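PDB 6GKV: coclaurine N-methyltransferase from Coptis japonica, which transfers a methyl group from S-adenosyl-L-methionine to the ring nitrogen of coclaurine and related tetrahydroisoquinolines in alkaloid biosynthesis. Local coordinates for residues A[152-156]-A[157-161]; A[178-182]-A[183-187]; A[209-212]-A[213-217]. One frame throughout, in Å; residues are numbered along the deposited sequence.

Contact 1 of 3, residues A[152-156]-A[157-161]. With SAH (S-adenosyl-L-homocysteine), chain C.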
loop_
_atom_site.group_PDB
_atom_site.type_symbol
_atom_site.label_atom_id
_atom_site.label_comp_id
_atom_site.label_asym_id
_atom_site.label_seq_id
_atom_site.Cartn_x
_atom_site.Cartn_y
_atom_site.Cartn_z
ATOM N N ALA A 152 -29.969 7.803 -0.121
ATOM C CA ALA A 152 -29.245 7.719 1.140
ATOM C C ALA A 152 -29.600 6.441 1.900
ATOM O O ALA A 152 -30.760 6.074 1.970
ATOM C CB ALA A 152 -29.536 8.945 1.984
ATOM N N VAL A 153 -28.612 5.752 2.466
ATOM C CA VAL A 153 -28.917 4.545 3.237
ATOM C C VAL A 153 -28.431 4.603 4.683
ATOM O O VAL A 153 -27.250 4.804 4.940
ATOM C CB VAL A 153 -28.315 3.294 2.591
ATOM C CG1 VAL A 153 -28.736 2.067 3.376
ATOM C CG2 VAL A 153 -28.770 3.177 1.162
ATOM N N THR A 154 -29.355 4.394 5.618
ATOM C CA THR A 154 -29.067 4.479 7.047
ATOM C C THR A 154 -29.771 3.383 7.827
ATOM O O THR A 154 -30.823 2.940 7.420
ATOM C CB THR A 154 -29.521 5.811 7.626
ATOM O OG1 THR A 154 -29.112 6.873 6.763
ATOM C CG2 THR A 154 -28.887 6.011 8.950
ATOM N N ASN A 155 -29.205 2.957 8.954
ATOM C CA ASN A 155 -29.922 2.081 9.878
ATOM C C ASN A 155 -30.407 2.857 11.103
ATOM O O ASN A 155 -30.750 2.272 12.137
ATOM C CB ASN A 155 -29.036 0.912 10.305
ATOM C CG ASN A 155 -27.820 1.356 11.101
ATOM O OD1 ASN A 155 -27.413 2.521 11.052
ATOM N ND2 ASN A 155 -27.221 0.419 11.828
ATOM N N SER A 156 -30.441 4.178 10.964
ATOM C CA SER A 156 -30.727 5.092 12.069
ATOM C C SER A 156 -32.026 5.861 11.827
ATOM O O SER A 156 -32.092 6.742 10.971
ATOM C CB SER A 156 -29.542 6.056 12.265
ATOM O OG SER A 156 -29.877 7.177 13.052
ATOM N N VAL A 157 -33.064 5.508 12.584
ATOM C CA VAL A 157 -34.386 6.115 12.433
ATOM C C VAL A 157 -34.351 7.628 12.587
ATOM O O VAL A 157 -35.211 8.328 12.060
ATOM C CB VAL A 157 -35.385 5.545 13.450
ATOM C CG1 VAL A 157 -35.595 4.058 13.213
ATOM C CG2 VAL A 157 -34.897 5.806 14.869
ATOM N N SER A 158 -33.350 8.125 13.303
ATOM C CA SER A 158 -33.179 9.555 13.502
ATOM C C SER A 158 -32.567 10.237 12.269
ATOM O O SER A 158 -32.809 11.417 12.026
ATOM C CB SER A 158 -32.318 9.793 14.740
ATOM O OG SER A 158 -31.704 11.061 14.718
ATOM N N GLN A 159 -31.783 9.494 11.490
ATOM C CA GLN A 159 -31.119 10.060 10.312
ATOM C C GLN A 159 -32.037 10.044 9.077
ATOM O O GLN A 159 -32.024 10.983 8.276
ATOM C CB GLN A 159 -29.794 9.321 10.049
ATOM C CG GLN A 159 -28.753 9.574 11.143
ATOM C CD GLN A 159 -27.419 8.870 10.907
ATOM O OE1 GLN A 159 -27.232 8.185 9.907
ATOM N NE2 GLN A 159 -26.478 9.053 11.836
ATOM N N LYS A 160 -32.852 9.006 8.936
ATOM C CA LYS A 160 -33.907 9.010 7.929
ATOM C C LYS A 160 -34.912 10.128 8.198
ATOM O O LYS A 160 -35.464 10.728 7.256
ATOM C CB LYS A 160 -34.625 7.659 7.907
ATOM C CG LYS A 160 -35.613 7.472 6.765
ATOM C CD LYS A 160 -36.483 6.246 7.009
ATOM C CE LYS A 160 -37.210 5.793 5.754
ATOM N NZ LYS A 160 -38.009 6.886 5.151
ATOM N N GLU A 161 -35.146 10.401 9.486
ATOM C CA GLU A 161 -35.961 11.545 9.949
ATOM C C GLU A 161 -35.597 12.835 9.243
ATOM O O GLU A 161 -36.342 13.372 8.427
ATOM C CB GLU A 161 -35.749 11.777 11.453
ATOM C CG GLU A 161 -36.640 11.017 12.452
ATOM C CD GLU A 161 -38.064 10.813 11.970
ATOM O OE1 GLU A 161 -38.665 11.756 11.400
ATOM O OE2 GLU A 161 -38.604 9.708 12.191
HETATM N N SAH C . -21.390 9.577 6.383
HETATM C CA SAH C . -21.914 10.531 7.350
HETATM C CB SAH C . -21.742 10.014 8.771
HETATM C CG SAH C . -20.500 9.165 9.028
HETATM S SD SAH C . -20.545 8.426 10.685
HETATM C C SAH C . -21.241 11.889 7.225
HETATM O O SAH C . -20.185 11.960 6.594
HETATM O OXT SAH C . -21.724 12.910 7.744
HETATM C "C5'" SAH C . -20.972 6.774 10.067
HETATM C "C4'" SAH C . -22.367 6.669 9.439
HETATM O "O4'" SAH C . -22.627 5.334 9.031
HETATM C "C3'" SAH C . -23.480 7.050 10.407
HETATM O "O3'" SAH C . -24.489 7.717 9.693
HETATM C "C2'" SAH C . -24.061 5.741 10.879
HETATM O "O2'" SAH C . -25.434 5.919 11.131
HETATM C "C1'" SAH C . -23.788 4.833 9.682
HETATM N N9 SAH C . -23.626 3.407 10.050
HETATM C C8 SAH C . -22.790 2.855 10.997
HETATM N N7 SAH C . -22.972 1.509 10.998
HETATM C C5 SAH C . -23.914 1.194 10.065
HETATM C C6 SAH C . -24.488 -0.014 9.653
HETATM N N6 SAH C . -24.126 -1.176 10.205
HETATM N N1 SAH C . -25.450 -0.001 8.659
HETATM C C2 SAH C . -25.843 1.196 8.087
HETATM N N3 SAH C . -25.273 2.384 8.496
HETATM C C4 SAH C . -24.329 2.380 9.470
#
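With OG of Ser156 pointing opposite the backbone N (chi1 164°) and CG of Gln159 anti to its own carbonyl carbon (chi1 -67°), the serine hydroxyl and the glutamine chain come together at the start of helix 157-168. Ser156 OG lies 3.3 Å from Gln159 CG and accepts a weak capping bond from Gln159 N at 3.4 Å, so Ser156 serves as the N-cap; the hydroxyl is also hydrogen-bonded to the carbonyl of Tyr75. Ser156 O closes the first turn by taking two donors: Gln159 N at 2.8 Å stands above the carbonyl plane, whereas Lys160 N at 3.1 Å comes in close to the line of the C=O bond. Beyond CG the Gln159 chain runs extended, crossing Thr154 at about a right angle, with CB 3.6 Å from Thr154 CG2. The Gln159 amide ends at the cofactor ribose; OE1 is less surely placed, and as modelled it accepts from both SAH hydroxyls, O3' at 2.8 Å and O2' at 3.1 Å. Such a strand, turn and capped helix are characteristic of Rossmann-like methyltransferases, in which an acidic residue often holds the ribose hydroxyls, a task that here probably falls to Gln159.

Contact 2 of 3, residues A[178-182]-A[183-187]. With SAH (S-adenosyl-L-homocysteine), chain C.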
loop_
_atom_site.group_PDB
_atom_site.type_symbol
_atom_site.label_atom_id
_atom_site.label_comp_id
_atom_site.label_asym_id
_atom_site.label_seq_id
_atom_site.Cartn_x
_atom_site.Cartn_y
_atom_site.Cartn_z
ATOM N N LYS A 178 -33.413 5.330 2.468
ATOM C CA LYS A 178 -33.779 3.959 2.829
ATOM C C LYS A 178 -33.260 3.579 4.213
ATOM O O LYS A 178 -32.094 3.830 4.521
ATOM C CB LYS A 178 -33.226 2.958 1.801
ATOM C CG LYS A 178 -33.510 3.277 0.345
ATOM C CD LYS A 178 -33.085 2.103 -0.546
ATOM C CE LYS A 178 -33.636 2.223 -1.965
ATOM N NZ LYS A 178 -35.094 2.547 -1.984
ATOM N N LEU A 179 -34.102 2.949 5.034
ATOM C CA LEU A 179 -33.644 2.492 6.344
ATOM C C LEU A 179 -33.250 1.008 6.318
ATOM O O LEU A 179 -34.111 0.132 6.198
ATOM C CB LEU A 179 -34.717 2.744 7.399
ATOM C CG LEU A 179 -34.289 2.703 8.869
ATOM C CD1 LEU A 179 -33.569 3.986 9.297
ATOM C CD2 LEU A 179 -35.506 2.442 9.719
ATOM N N ALA A 180 -31.947 0.731 6.430
ATOM C CA ALA A 180 -31.423 -0.634 6.286
ATOM C C ALA A 180 -30.121 -0.875 7.042
ATOM O O ALA A 180 -29.311 0.034 7.199
ATOM C CB ALA A 180 -31.211 -0.961 4.811
ATOM N N ASP A 181 -29.927 -2.108 7.508
ATOM C CA ASP A 181 -28.634 -2.534 8.024
ATOM C C ASP A 181 -27.803 -2.930 6.804
ATOM O O ASP A 181 -28.136 -3.874 6.091
ATOM C CB ASP A 181 -28.772 -3.688 9.027
ATOM C CG ASP A 181 -27.425 -4.181 9.570
ATOM O OD1 ASP A 181 -26.438 -3.418 9.562
ATOM O OD2 ASP A 181 -27.349 -5.342 10.020
ATOM N N ILE A 182 -26.740 -2.181 6.541
ATOM C CA ILE A 182 -25.923 -2.425 5.366
ATOM C C ILE A 182 -25.232 -3.785 5.493
ATOM O O ILE A 182 -24.938 -4.439 4.488
ATOM C CB ILE A 182 -24.912 -1.275 5.167
ATOM C CG1 ILE A 182 -25.682 0.029 4.948
ATOM C CG2 ILE A 182 -23.974 -1.542 3.985
ATOM C CD1 ILE A 182 -24.812 1.269 4.843
ATOM N N THR A 183 -25.010 -4.219 6.733
ATOM C CA THR A 183 -24.474 -5.552 7.028
ATOM C C THR A 183 -25.302 -6.671 6.385
ATOM O O THR A 183 -24.766 -7.673 5.917
ATOM C CB THR A 183 -24.415 -5.784 8.552
ATOM O OG1 THR A 183 -23.428 -4.919 9.114
ATOM C CG2 THR A 183 -24.074 -7.231 8.892
ATOM N N THR A 184 -26.618 -6.492 6.363
ATOM C CA THR A 184 -27.510 -7.535 5.869
ATOM C C THR A 184 -28.362 -7.101 4.685
ATOM O O THR A 184 -29.142 -7.898 4.163
ATOM C CB THR A 184 -28.480 -8.035 6.969
ATOM O OG1 THR A 184 -29.124 -6.915 7.590
ATOM C CG2 THR A 184 -27.749 -8.843 8.019
ATOM N N HIS A 185 -28.245 -5.849 4.260
ATOM C CA HIS A 185 -29.148 -5.394 3.214
ATOM C C HIS A 185 -28.761 -5.938 1.840
ATOM O O HIS A 185 -27.617 -5.825 1.394
ATOM C CB HIS A 185 -29.228 -3.865 3.161
ATOM C CG HIS A 185 -30.286 -3.362 2.222
ATOM N ND1 HIS A 185 -31.627 -3.445 2.507
ATOM C CD2 HIS A 185 -30.188 -2.811 0.988
ATOM C CE1 HIS A 185 -32.322 -2.950 1.491
ATOM N NE2 HIS A 185 -31.473 -2.562 0.562
ATOM N N GLU A 186 -29.732 -6.549 1.179
ATOM C CA GLU A 186 -29.595 -6.867 -0.225
ATOM C C GLU A 186 -30.551 -5.967 -0.993
ATOM O O GLU A 186 -31.580 -5.558 -0.468
ATOM C CB GLU A 186 -29.882 -8.350 -0.498
ATOM C CG GLU A 186 -28.904 -9.333 0.168
ATOM C CD GLU A 186 -27.513 -9.365 -0.487
ATOM O OE1 GLU A 186 -27.207 -8.493 -1.332
ATOM O OE2 GLU A 186 -26.719 -10.275 -0.150
ATOM N N MET A 187 -30.192 -5.628 -2.222
ATOM C CA MET A 187 -31.049 -4.812 -3.065
ATOM C C MET A 187 -30.668 -5.053 -4.512
ATOM O O MET A 187 -29.487 -5.214 -4.832
ATOM C CB MET A 187 -30.942 -3.321 -2.707
ATOM C CG MET A 187 -29.576 -2.697 -2.918
ATOM S SD MET A 187 -29.515 -0.948 -2.459
ATOM C CE MET A 187 -30.794 -0.290 -3.519
HETATM N N SAH C . -21.390 9.577 6.383
HETATM C CA SAH C . -21.914 10.531 7.350
HETATM C CB SAH C . -21.742 10.014 8.771
HETATM C CG SAH C . -20.500 9.165 9.028
HETATM S SD SAH C . -20.545 8.426 10.685
HETATM C C SAH C . -21.241 11.889 7.225
HETATM O O SAH C . -20.185 11.960 6.594
HETATM O OXT SAH C . -21.724 12.910 7.744
HETATM C "C5'" SAH C . -20.972 6.774 10.067
HETATM C "C4'" SAH C . -22.367 6.669 9.439
HETATM O "O4'" SAH C . -22.627 5.334 9.031
HETATM C "C3'" SAH C . -23.480 7.050 10.407
HETATM O "O3'" SAH C . -24.489 7.717 9.693
HETATM C "C2'" SAH C . -24.061 5.741 10.879
HETATM O "O2'" SAH C . -25.434 5.919 11.131
HETATM C "C1'" SAH C . -23.788 4.833 9.682
HETATM N N9 SAH C . -23.626 3.407 10.050
HETATM C C8 SAH C . -22.790 2.855 10.997
HETATM N N7 SAH C . -22.972 1.509 10.998
HETATM C C5 SAH C . -23.914 1.194 10.065
HETATM C C6 SAH C . -24.488 -0.014 9.653
HETATM N N6 SAH C . -24.126 -1.176 10.205
HETATM N N1 SAH C . -25.450 -0.001 8.659
HETATM C C2 SAH C . -25.843 1.196 8.087
HETATM N N3 SAH C . -25.273 2.384 8.496
HETATM C C4 SAH C . -24.329 2.380 9.470
#
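Asp181 and Thr183 lie obliquely to one another, and the carboxylate of the first meets the second through CB of the threonine, 3.3 Å from OD1. A chi1 of 179° turns Asp181 CG away from its backbone N and swings the carboxylate over the start of the next turn. There OD1 takes a weak bond from Thr183 N, and OD2 a weak one from Thr184 OG1, whose side chain is likewise inclined to that of the aspartate. The same OD1 accepts from the adenine amine, SAH N6, at 3.3 Å, so the turn that receives the carboxylate probably helps to position it for the base. Beside it, Ile182 N gives a weak bond to SAH N1, while Ile182 CG1 and CD1 both lie 3.4 Å from SAH C2. Asp181 O ties the turn together through Thr184 N at 3.0 Å, the donor standing above the carbonyl plane, and weakly through His185 N. The imidazole of His185 lies obliquely to the methyl of Ala180, ND1 3.4 Å from CB, and Met187 SD sits in the plane of the ring at its edge. At the far end Met187 CE meets Lys178 CE at 4.1 Å. An acidic residue and a following backbone N-H that read the amine and N1 of adenine after a parallel strand are typical of the adenine pocket in Rossmann-like methyltransferases.

Contact 3 of 3, residues A[209-212]-A[213-217]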
loop_
_atom_site.group_PDB
_atom_site.type_symbol
_atom_site.label_atom_id
_atom_site.label_comp_id
_atom_site.label_asym_id
_atom_site.label_seq_id
_atom_site.Cartn_x
_atom_site.Cartn_y
_atom_site.Cartn_z
ATOM N N LEU A 209 -18.135 -7.181 2.557
ATOM C CA LEU A 209 -18.768 -5.877 2.352
ATOM C C LEU A 209 -18.528 -5.298 0.942
ATOM O O LEU A 209 -19.470 -4.821 0.298
ATOM C CB LEU A 209 -18.263 -4.883 3.406
ATOM C CG LEU A 209 -18.999 -3.552 3.365
ATOM C CD1 LEU A 209 -20.489 -3.810 3.533
ATOM C CD2 LEU A 209 -18.502 -2.639 4.439
ATOM N N LEU A 210 -17.276 -5.321 0.473
ATOM C CA LEU A 210 -16.957 -4.813 -0.862
ATOM C C LEU A 210 -17.501 -5.713 -1.985
ATOM O O LEU A 210 -17.860 -5.215 -3.065
ATOM C CB LEU A 210 -15.438 -4.618 -1.014
ATOM C CG LEU A 210 -14.950 -3.338 -0.305
ATOM C CD1 LEU A 210 -13.440 -3.252 -0.247
ATOM C CD2 LEU A 210 -15.527 -2.060 -0.935
ATOM N N ARG A 211 -17.587 -7.024 -1.746
ATOM C CA ARG A 211 -18.255 -7.885 -2.712
ATOM C C ARG A 211 -19.701 -7.408 -2.893
ATOM O O ARG A 211 -20.181 -7.253 -4.024
ATOM C CB ARG A 211 -18.219 -9.363 -2.283
ATOM C CG ARG A 211 -18.733 -10.360 -3.363
ATOM C CD ARG A 211 -18.494 -11.823 -2.959
ATOM N NE ARG A 211 -17.153 -12.024 -2.407
ATOM C CZ ARG A 211 -16.037 -12.133 -3.134
ATOM N NH1 ARG A 211 -16.088 -12.074 -4.460
ATOM N NH2 ARG A 211 -14.862 -12.305 -2.539
ATOM N N LYS A 212 -20.382 -7.155 -1.779
ATOM C CA LYS A 212 -21.775 -6.714 -1.819
ATOM C C LYS A 212 -21.921 -5.370 -2.548
ATOM O O LYS A 212 -22.719 -5.240 -3.470
ATOM C CB LYS A 212 -22.351 -6.619 -0.392
ATOM C CG LYS A 212 -23.767 -6.076 -0.325
ATOM C CD LYS A 212 -24.282 -5.983 1.104
ATOM C CE LYS A 212 -24.685 -7.340 1.653
ATOM N NZ LYS A 212 -24.912 -7.275 3.110
ATOM N N ILE A 213 -21.133 -4.383 -2.140
ATOM C CA ILE A 213 -21.217 -3.038 -2.704
ATOM C C ILE A 213 -20.931 -2.993 -4.219
ATOM O O ILE A 213 -21.537 -2.201 -4.963
ATOM C CB ILE A 213 -20.249 -2.090 -1.954
ATOM C CG1 ILE A 213 -20.723 -1.910 -0.503
ATOM C CG2 ILE A 213 -20.171 -0.734 -2.636
ATOM C CD1 ILE A 213 -19.816 -1.028 0.318
ATOM N N SER A 214 -20.015 -3.846 -4.679
ATOM C CA SER A 214 -19.637 -3.854 -6.095
ATOM C C SER A 214 -20.807 -4.328 -6.944
ATOM O O SER A 214 -20.966 -3.900 -8.086
ATOM C CB SER A 214 -18.411 -4.739 -6.344
ATOM O OG SER A 214 -18.715 -6.109 -6.155
ATOM N N GLU A 215 -21.634 -5.196 -6.364
ATOM C CA GLU A 215 -22.821 -5.713 -7.045
ATOM C C GLU A 215 -23.848 -4.600 -7.249
ATOM O O GLU A 215 -24.730 -4.718 -8.097
ATOM C CB GLU A 215 -23.434 -6.877 -6.262
ATOM C CG GLU A 215 -22.533 -8.113 -6.182
ATOM C CD GLU A 215 -23.062 -9.191 -5.238
ATOM O OE1 GLU A 215 -24.157 -9.008 -4.656
ATOM O OE2 GLU A 215 -22.377 -10.226 -5.081
ATOM N N TRP A 216 -23.705 -3.518 -6.481
ATOM C CA TRP A 216 -24.556 -2.336 -6.610
ATOM C C TRP A 216 -23.975 -1.257 -7.526
ATOM O O TRP A 216 -24.581 -0.194 -7.699
ATOM C CB TRP A 216 -24.814 -1.723 -5.240
ATOM C CG TRP A 216 -25.435 -2.646 -4.267
ATOM C CD1 TRP A 216 -26.159 -3.758 -4.547
ATOM C CD2 TRP A 216 -25.378 -2.553 -2.847
ATOM N NE1 TRP A 216 -26.565 -4.363 -3.393
ATOM C CE2 TRP A 216 -26.094 -3.635 -2.317
ATOM C CE3 TRP A 216 -24.787 -1.644 -1.949
ATOM C CZ2 TRP A 216 -26.252 -3.852 -0.952
ATOM C CZ3 TRP A 216 -24.933 -1.858 -0.590
ATOM C CH2 TRP A 216 -25.657 -2.952 -0.105
ATOM N N ILE A 217 -22.803 -1.521 -8.101
ATOM C CA ILE A 217 -22.177 -0.572 -9.023
ATOM C C ILE A 217 -22.681 -0.821 -10.444
ATOM O O ILE A 217 -22.703 -1.961 -10.898
ATOM C CB ILE A 217 -20.632 -0.676 -9.017
ATOM C CG1 ILE A 217 -20.043 -0.346 -7.646
ATOM C CG2 ILE A 217 -20.023 0.284 -10.024
ATOM C CD1 ILE A 217 -18.502 -0.424 -7.604
#
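Leu209 reaches Ile213 one turn further along helix 206-215 through both backbone and side chain. Ile213 N donates to Leu209 O at 3.0 Å in a nearly straight bond, and Leu209 CG lies 4.0 Å from Ile213 CD1, the two chains inclined to each other. Ile213 CG1 also packs against the same carbonyl oxygen, 3.3 Å from Leu209 O. Leu210 repeats the helical bond, its O accepting from Ser214 N at 3.0 Å. At Arg211 the carbonyl also takes a side-chain donor: Ser214 OG, lodged between its own backbone N and carbonyl carbon (chi1 69°), folds back and donates to Arg211 O at 2.8 Å. Glu215 N shares that oxygen only weakly. The Glu215 chain runs past the same carbonyl, with CG 3.3 Å from Arg211 O, but its carboxylate makes no salt bridge with Arg211, whose guanidinium pairs instead with Asp270 and Glu207. Lys212 closes the series. Glu215 N gives its other weak bond to Lys212 O, an i to i+3 bond matched by Trp216 N to Ile213 O as the helix comes to its end. Lys212 O also lies over one face of the Trp216 indole. The aliphatic part of the lysine and the indole run side by side in the same direction, Lys212 CG 3.4 Å from Trp216 CZ2 and CD 3.5 Å from CH2, while Lys212 NZ goes on to hydrogen-bond Ile182 O. Helix 206-215 is the helix of a beta-alpha-beta crossover of the Rossmann-like domain, between parallel strands 191-197 and 221-230. Its end and the residues just after it lie against the sheet, with Ile213 and Trp216 on Leu130 of strand 126-130 and Ile194 of strand 191-197, and with Leu210, Ile213 and Ile217 on Leu223 of strand 221-230.

Overall arrangement
Followed from the N terminus, the three contacts come in series, none nested in or crossing another, and they illustrate how a Rossmann-like domain is built from successive strand ends and helices. Contact 1 turns strand 149-154 into helix 157-168; the chain then returns as strand 176-179, beside strand 149-154, completing a beta-alpha-beta unit. Contact 2 closes the turn after that strand, and Ala180 N meets Thr154 O at 2.7 Å, a probable hydrogen bond. Both touch SAH, contact 1 at the ribose, with Asn155 beside the adenine, contact 2 at the adenine. Contact 3 finishes helix 206-215; it does not touch contact 1 but reaches contact 2 through Lys212 and Trp216, joining that helix to the loop 180-187.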